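Local structure of beta-galactosidase (Geobacillus stearothermophilus, 4OIF) at residues N13-Q25 with M40-A54. The protein probably hydrolyses terminal non-reducing beta-D-galactose residues from beta-D-galactosides, as a zinc-containing, trimeric member of glycoside hydrolase family 42. Residues are numbered along the deposited sequence; the frame is centred on the assembly and turned at random.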
loop_
_atom_site.group_PDB
_atom_site.type_symbol
_atom_site.label_atom_id
_atom_site.label_comp_id
_atom_site.label_asym_id
_atom_site.label_seq_id
_atom_site.Cartn_x
_atom_site.Cartn_y
_atom_site.Cartn_z
ATOM N N ASN A 13 -1.094 -41.395 28.864
ATOM C CA ASN A 13 -1.607 -42.506 28.065
ATOM C C ASN A 13 -2.971 -42.144 27.498
ATOM O O ASN A 13 -3.814 -43.010 27.247
ATOM C CB ASN A 13 -1.702 -43.790 28.903
ATOM C CG ASN A 13 -2.802 -43.723 29.961
ATOM O OD1 ASN A 13 -3.087 -42.660 30.518
ATOM N ND2 ASN A 13 -3.427 -44.864 30.239
ATOM N N PHE A 14 -3.184 -40.847 27.313
ATOM C CA PHE A 14 -4.439 -40.338 26.791
ATOM C C PHE A 14 -4.176 -39.149 25.883
ATOM O O PHE A 14 -3.153 -38.485 26.007
ATOM C CB PHE A 14 -5.373 -39.940 27.930
ATOM C CG PHE A 14 -4.800 -38.906 28.854
ATOM C CD1 PHE A 14 -5.050 -37.559 28.643
ATOM C CD2 PHE A 14 -4.022 -39.279 29.937
ATOM C CE1 PHE A 14 -4.528 -36.595 29.489
ATOM C CE2 PHE A 14 -3.492 -38.333 30.787
ATOM C CZ PHE A 14 -3.741 -36.982 30.565
ATOM N N ILE A 15 -5.100 -38.878 24.970
ATOM C CA ILE A 15 -4.961 -37.726 24.093
ATOM C C ILE A 15 -5.284 -36.461 24.877
ATOM O O ILE A 15 -6.379 -36.323 25.421
ATOM C CB ILE A 15 -5.862 -37.837 22.857
ATOM C CG1 ILE A 15 -5.191 -38.732 21.812
ATOM C CG2 ILE A 15 -6.116 -36.464 22.266
ATOM C CD1 ILE A 15 -6.138 -39.656 21.098
ATOM N N LEU A 16 -4.309 -35.561 24.962
ATOM C CA LEU A 16 -4.478 -34.329 25.715
ATOM C C LEU A 16 -5.635 -33.538 25.133
ATOM O O LEU A 16 -5.749 -33.422 23.930
ATOM C CB LEU A 16 -3.207 -33.481 25.688
ATOM C CG LEU A 16 -1.882 -34.243 25.736
ATOM C CD1 LEU A 16 -0.732 -33.254 25.753
ATOM C CD2 LEU A 16 -1.835 -35.184 26.941
ATOM N N HIS A 17 -6.499 -33.012 25.988
ATOM C CA HIS A 17 -7.569 -32.157 25.518
ATOM C C HIS A 17 -7.694 -30.981 26.468
ATOM O O HIS A 17 -7.855 -31.164 27.669
ATOM C CB HIS A 17 -8.884 -32.926 25.426
ATOM C CG HIS A 17 -10.004 -32.140 24.825
ATOM N ND1 HIS A 17 -11.285 -32.165 25.336
ATOM C CD2 HIS A 17 -10.042 -31.316 23.752
ATOM C CE1 HIS A 17 -12.064 -31.386 24.603
ATOM N NE2 HIS A 17 -11.336 -30.861 23.633
ATOM N N GLY A 18 -7.598 -29.768 25.939
ATOM C CA GLY A 18 -7.694 -28.602 26.801
ATOM C C GLY A 18 -7.032 -27.440 26.114
ATOM O O GLY A 18 -7.323 -27.196 24.954
ATOM N N GLY A 19 -6.135 -26.741 26.804
ATOM C CA GLY A 19 -5.433 -25.621 26.192
ATOM C C GLY A 19 -4.947 -24.516 27.131
ATOM O O GLY A 19 -4.843 -24.697 28.347
ATOM N N ASP A 20 -4.632 -23.361 26.558
ATOM C CA ASP A 20 -4.130 -22.252 27.353
ATOM C C ASP A 20 -5.145 -21.832 28.414
ATOM O O ASP A 20 -6.316 -21.561 28.119
ATOM C CB ASP A 20 -3.780 -21.062 26.460
ATOM C CG ASP A 20 -2.505 -21.285 25.655
ATOM O OD1 ASP A 20 -2.212 -22.442 25.281
ATOM O OD2 ASP A 20 -1.786 -20.300 25.402
ATOM N N TYR A 21 -4.698 -21.800 29.659
ATOM C CA TYR A 21 -5.571 -21.416 30.759
ATOM C C TYR A 21 -4.922 -20.236 31.488
ATOM O O TYR A 21 -3.759 -20.317 31.901
ATOM C CB TYR A 21 -5.829 -22.619 31.696
ATOM C CG TYR A 21 -6.657 -22.291 32.916
ATOM C CD1 TYR A 21 -7.849 -21.595 32.793
ATOM C CD2 TYR A 21 -6.255 -22.686 34.189
ATOM C CE1 TYR A 21 -8.613 -21.279 33.891
ATOM C CE2 TYR A 21 -7.019 -22.373 35.303
ATOM C CZ TYR A 21 -8.198 -21.663 35.142
ATOM O OH TYR A 21 -8.985 -21.331 36.224
ATOM N N ASN A 22 -5.667 -19.140 31.626
ATOM C CA ASN A 22 -5.112 -17.897 32.178
ATOM C C ASN A 22 -5.841 -17.347 33.394
ATOM O O ASN A 22 -6.368 -16.236 33.352
ATOM C CB ASN A 22 -5.083 -16.825 31.097
ATOM C CG ASN A 22 -4.197 -17.207 29.943
ATOM O OD1 ASN A 22 -2.992 -17.366 30.115
ATOM N ND2 ASN A 22 -4.782 -17.365 28.761
ATOM N N PRO A 23 -5.853 -18.116 34.492
ATOM C CA PRO A 23 -6.498 -17.677 35.729
ATOM C C PRO A 23 -5.845 -16.421 36.294
ATOM O O PRO A 23 -6.477 -15.715 37.072
ATOM C CB PRO A 23 -6.296 -18.870 36.672
ATOM C CG PRO A 23 -5.064 -19.543 36.151
ATOM C CD PRO A 23 -5.154 -19.402 34.669
ATOM N N ASP A 24 -4.609 -16.144 35.893
ATOM C CA ASP A 24 -3.910 -14.951 36.361
ATOM C C ASP A 24 -4.646 -13.670 35.933
ATOM O O ASP A 24 -4.401 -12.592 36.470
ATOM C CB ASP A 24 -2.447 -14.946 35.864
ATOM C CG ASP A 24 -2.308 -15.342 34.387
ATOM O OD1 ASP A 24 -2.880 -16.379 33.959
ATOM O OD2 ASP A 24 -1.617 -14.608 33.645
ATOM N N GLN A 25 -5.567 -13.794 34.981
ATOM C CA GLN A 25 -6.402 -12.664 34.591
ATOM C C GLN A 25 -7.701 -12.592 35.389
ATOM O O GLN A 25 -8.507 -11.683 35.192
ATOM C CB GLN A 25 -6.732 -12.734 33.112
ATOM C CG GLN A 25 -5.528 -12.771 32.216
ATOM C CD GLN A 25 -5.912 -13.077 30.786
ATOM O OE1 GLN A 25 -7.052 -12.845 30.379
ATOM N NE2 GLN A 25 -4.969 -13.620 30.021
ATOM N N MET A 40 -14.545 -27.459 33.211
ATOM C CA MET A 40 -13.484 -28.323 32.754
ATOM C C MET A 40 -13.981 -29.751 32.802
ATOM O O MET A 40 -13.784 -30.512 31.849
ATOM C CB MET A 40 -12.236 -28.140 33.604
ATOM C CG MET A 40 -11.432 -26.917 33.205
ATOM S SD MET A 40 -10.084 -26.528 34.327
ATOM C CE MET A 40 -9.428 -25.049 33.537
ATOM N N LYS A 41 -14.665 -30.117 33.883
ATOM C CA LYS A 41 -15.271 -31.449 33.888
ATOM C C LYS A 41 -16.312 -31.601 32.767
ATOM O O LYS A 41 -16.273 -32.562 32.006
ATOM C CB LYS A 41 -15.886 -31.762 35.250
ATOM C CG LYS A 41 -14.850 -31.700 36.381
ATOM C CD LYS A 41 -15.323 -32.433 37.625
ATOM C CE LYS A 41 -16.714 -31.996 38.037
ATOM N NZ LYS A 41 -17.226 -32.687 39.253
ATOM N N LEU A 42 -17.210 -30.634 32.625
ATOM C CA LEU A 42 -18.283 -30.793 31.646
ATOM C C LEU A 42 -17.792 -30.843 30.199
ATOM O O LEU A 42 -18.456 -31.426 29.340
ATOM C CB LEU A 42 -19.323 -29.679 31.800
ATOM C CG LEU A 42 -20.091 -29.707 33.128
ATOM C CD1 LEU A 42 -20.966 -28.478 33.272
ATOM C CD2 LEU A 42 -20.919 -30.966 33.260
ATOM N N SER A 43 -16.633 -30.254 29.929
ATOM C CA SER A 43 -16.106 -30.203 28.560
ATOM C C SER A 43 -15.149 -31.352 28.264
ATOM O O SER A 43 -14.640 -31.478 27.146
ATOM C CB SER A 43 -15.405 -28.863 28.303
ATOM O OG SER A 43 -14.371 -28.639 29.247
ATOM N N HIS A 44 -14.926 -32.189 29.271
ATOM C CA HIS A 44 -13.985 -33.305 29.185
ATOM C C HIS A 44 -12.626 -32.819 28.698
ATOM O O HIS A 44 -12.049 -33.353 27.748
ATOM C CB HIS A 44 -14.521 -34.408 28.277
ATOM C CG HIS A 44 -15.949 -34.763 28.544
ATOM N ND1 HIS A 44 -16.315 -35.815 29.357
ATOM C CD2 HIS A 44 -17.102 -34.201 28.115
ATOM C CE1 HIS A 44 -17.633 -35.888 29.410
ATOM N NE2 HIS A 44 -18.135 -34.920 28.668
ATOM N N THR A 45 -12.134 -31.783 29.358
ATOM C CA THR A 45 -10.783 -31.319 29.147
ATOM C C THR A 45 -9.917 -31.732 30.328
ATOM O O THR A 45 -10.400 -31.774 31.454
ATOM C CB THR A 45 -10.750 -29.815 28.982
ATOM O OG1 THR A 45 -11.602 -29.223 29.977
ATOM C CG2 THR A 45 -11.246 -29.457 27.605
ATOM N N ASN A 46 -8.641 -32.012 30.071
ATOM C CA ASN A 46 -7.763 -32.600 31.078
ATOM C C ASN A 46 -6.378 -31.953 31.168
ATOM O O ASN A 46 -5.635 -32.166 32.129
ATOM C CB ASN A 46 -7.605 -34.099 30.794
ATOM C CG ASN A 46 -7.214 -34.384 29.350
ATOM O OD1 ASN A 46 -6.279 -33.790 28.817
ATOM N ND2 ASN A 46 -7.938 -35.293 28.709
ATOM N N THR A 47 -6.019 -31.178 30.158
ATOM C CA THR A 47 -4.667 -30.648 30.084
ATOM C C THR A 47 -4.692 -29.153 29.816
ATOM O O THR A 47 -5.392 -28.683 28.914
ATOM C CB THR A 47 -3.857 -31.367 29.000
ATOM O OG1 THR A 47 -3.880 -32.774 29.268
ATOM C CG2 THR A 47 -2.408 -30.878 28.991
ATOM N N PHE A 48 -3.945 -28.401 30.622
ATOM C CA PHE A 48 -3.983 -26.946 30.498
ATOM C C PHE A 48 -2.596 -26.310 30.546
ATOM O O PHE A 48 -1.785 -26.609 31.424
ATOM C CB PHE A 48 -4.897 -26.358 31.580
ATOM C CG PHE A 48 -6.264 -26.975 31.584
ATOM C CD1 PHE A 48 -7.242 -26.530 30.711
ATOM C CD2 PHE A 48 -6.554 -28.043 32.421
ATOM C CE1 PHE A 48 -8.487 -27.123 30.694
ATOM C CE2 PHE A 48 -7.802 -28.639 32.407
ATOM C CZ PHE A 48 -8.767 -28.182 31.543
ATOM N N THR A 49 -2.345 -25.441 29.576
ATOM C CA THR A 49 -1.102 -24.712 29.476
ATOM C C THR A 49 -1.168 -23.435 30.295
ATOM O O THR A 49 -1.881 -22.495 29.935
ATOM C CB THR A 49 -0.790 -24.367 28.028
ATOM O OG1 THR A 49 -0.777 -25.571 27.256
ATOM C CG2 THR A 49 0.554 -23.690 27.929
ATOM N N VAL A 50 -0.422 -23.406 31.397
ATOM C CA VAL A 50 -0.525 -22.309 32.349
ATOM C C VAL A 50 0.760 -21.484 32.402
ATOM O O VAL A 50 1.865 -22.011 32.219
ATOM C CB VAL A 50 -0.891 -22.846 33.753
ATOM C CG1 VAL A 50 -1.056 -21.710 34.763
ATOM C CG2 VAL A 50 -2.177 -23.646 33.660
ATOM N N GLY A 51 0.594 -20.180 32.604
ATOM C CA GLY A 51 1.708 -19.277 32.818
ATOM C C GLY A 51 2.370 -18.648 31.603
ATOM O O GLY A 51 3.435 -18.046 31.749
ATOM N N VAL A 52 1.761 -18.758 30.418
ATOM C CA VAL A 52 2.428 -18.317 29.184
ATOM C C VAL A 52 2.759 -16.819 29.227
ATOM O O VAL A 52 3.835 -16.389 28.803
ATOM C CB VAL A 52 1.584 -18.629 27.925
ATOM C CG1 VAL A 52 2.342 -18.248 26.668
ATOM C CG2 VAL A 52 1.241 -20.100 27.873
ATOM N N PHE A 53 1.851 -16.026 29.778
ATOM C CA PHE A 53 2.104 -14.606 29.906
ATOM C C PHE A 53 1.932 -14.152 31.344
ATOM O O PHE A 53 1.433 -13.055 31.604
ATOM C CB PHE A 53 1.187 -13.827 28.966
ATOM C CG PHE A 53 1.340 -14.231 27.530
ATOM C CD1 PHE A 53 2.458 -13.837 26.805
ATOM C CD2 PHE A 53 0.397 -15.027 26.915
ATOM C CE1 PHE A 53 2.624 -14.212 25.482
ATOM C CE2 PHE A 53 0.555 -15.410 25.590
ATOM C CZ PHE A 53 1.677 -15.006 24.875
ATOM N N ALA A 54 2.393 -14.982 32.276
ATOM C CA ALA A 54 2.121 -14.764 33.696
ATOM C C ALA A 54 3.276 -14.148 34.494
ATOM O O ALA A 54 3.230 -14.132 35.729
ATOM C CB ALA A 54 1.709 -16.068 34.327
HETATM O O HOH W 1 -2.181 -25.012 25.034
HETATM O O HOH W 2 -1.784 -18.783 33.142
HETATM O O HOH W 3 -1.197 -19.584 29.679
HETATM O O HOH W 4 -0.510 -16.168 31.388
#
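The methyl end of Met40 sits squarely over the Tyr21 ring, CE lying 3.7 Å from the ring centroid, in a CH-pi contact where helix 30-42 packs on strand 16-21; CE also lies over the rim of the Phe48 ring, on the parallel strand 47-50. Together these elements form the first beta-alpha-beta unit of the TIM barrel. An unbranched methionine suits the spot, since its extended chain carries CE straight out from the helix; Pro23 CD presses on the opposite face of the Tyr21 ring, whose hydroxyl bonds to Asp36. Alongside, Tyr21 CB packs on Phe48 CB. The backbone angles of Gly18 and Gly19 would jam any CB against the preceding carbonyl, and at Gly18 it would also strike Thr47 O. The strands are zipped by Gly19 N to Thr47 O, Thr49 N to Gly19 O and Tyr21 N to Thr49 O. Asp20 and Thr49 point the same way, acceptor beside donor: Thr49 OG1 donates to a water that donates to Asp20 OD1.

At the other end, a histidine serves two partners from one ring: with CG anti to its own N (chi1 -175°), His17 lies against Thr45 CG2 and aims ND1 at His44 O (2.8 Å), while NE2 bonds to Tyr359. His17 O receives both Asn46 N and Thr47 N. Asparagine fits opposite because its single OD1 takes His17 N, nearly straight at 174°, and the Thr47 hydroxyl, besides meeting the Phe14 ring edge. With an alanine here, His17 N is likely to lose this acceptor and the Thr47 hydroxyl its mate. Thr47 OG1 donates to Asn46 OD1 over just 2.6 Å.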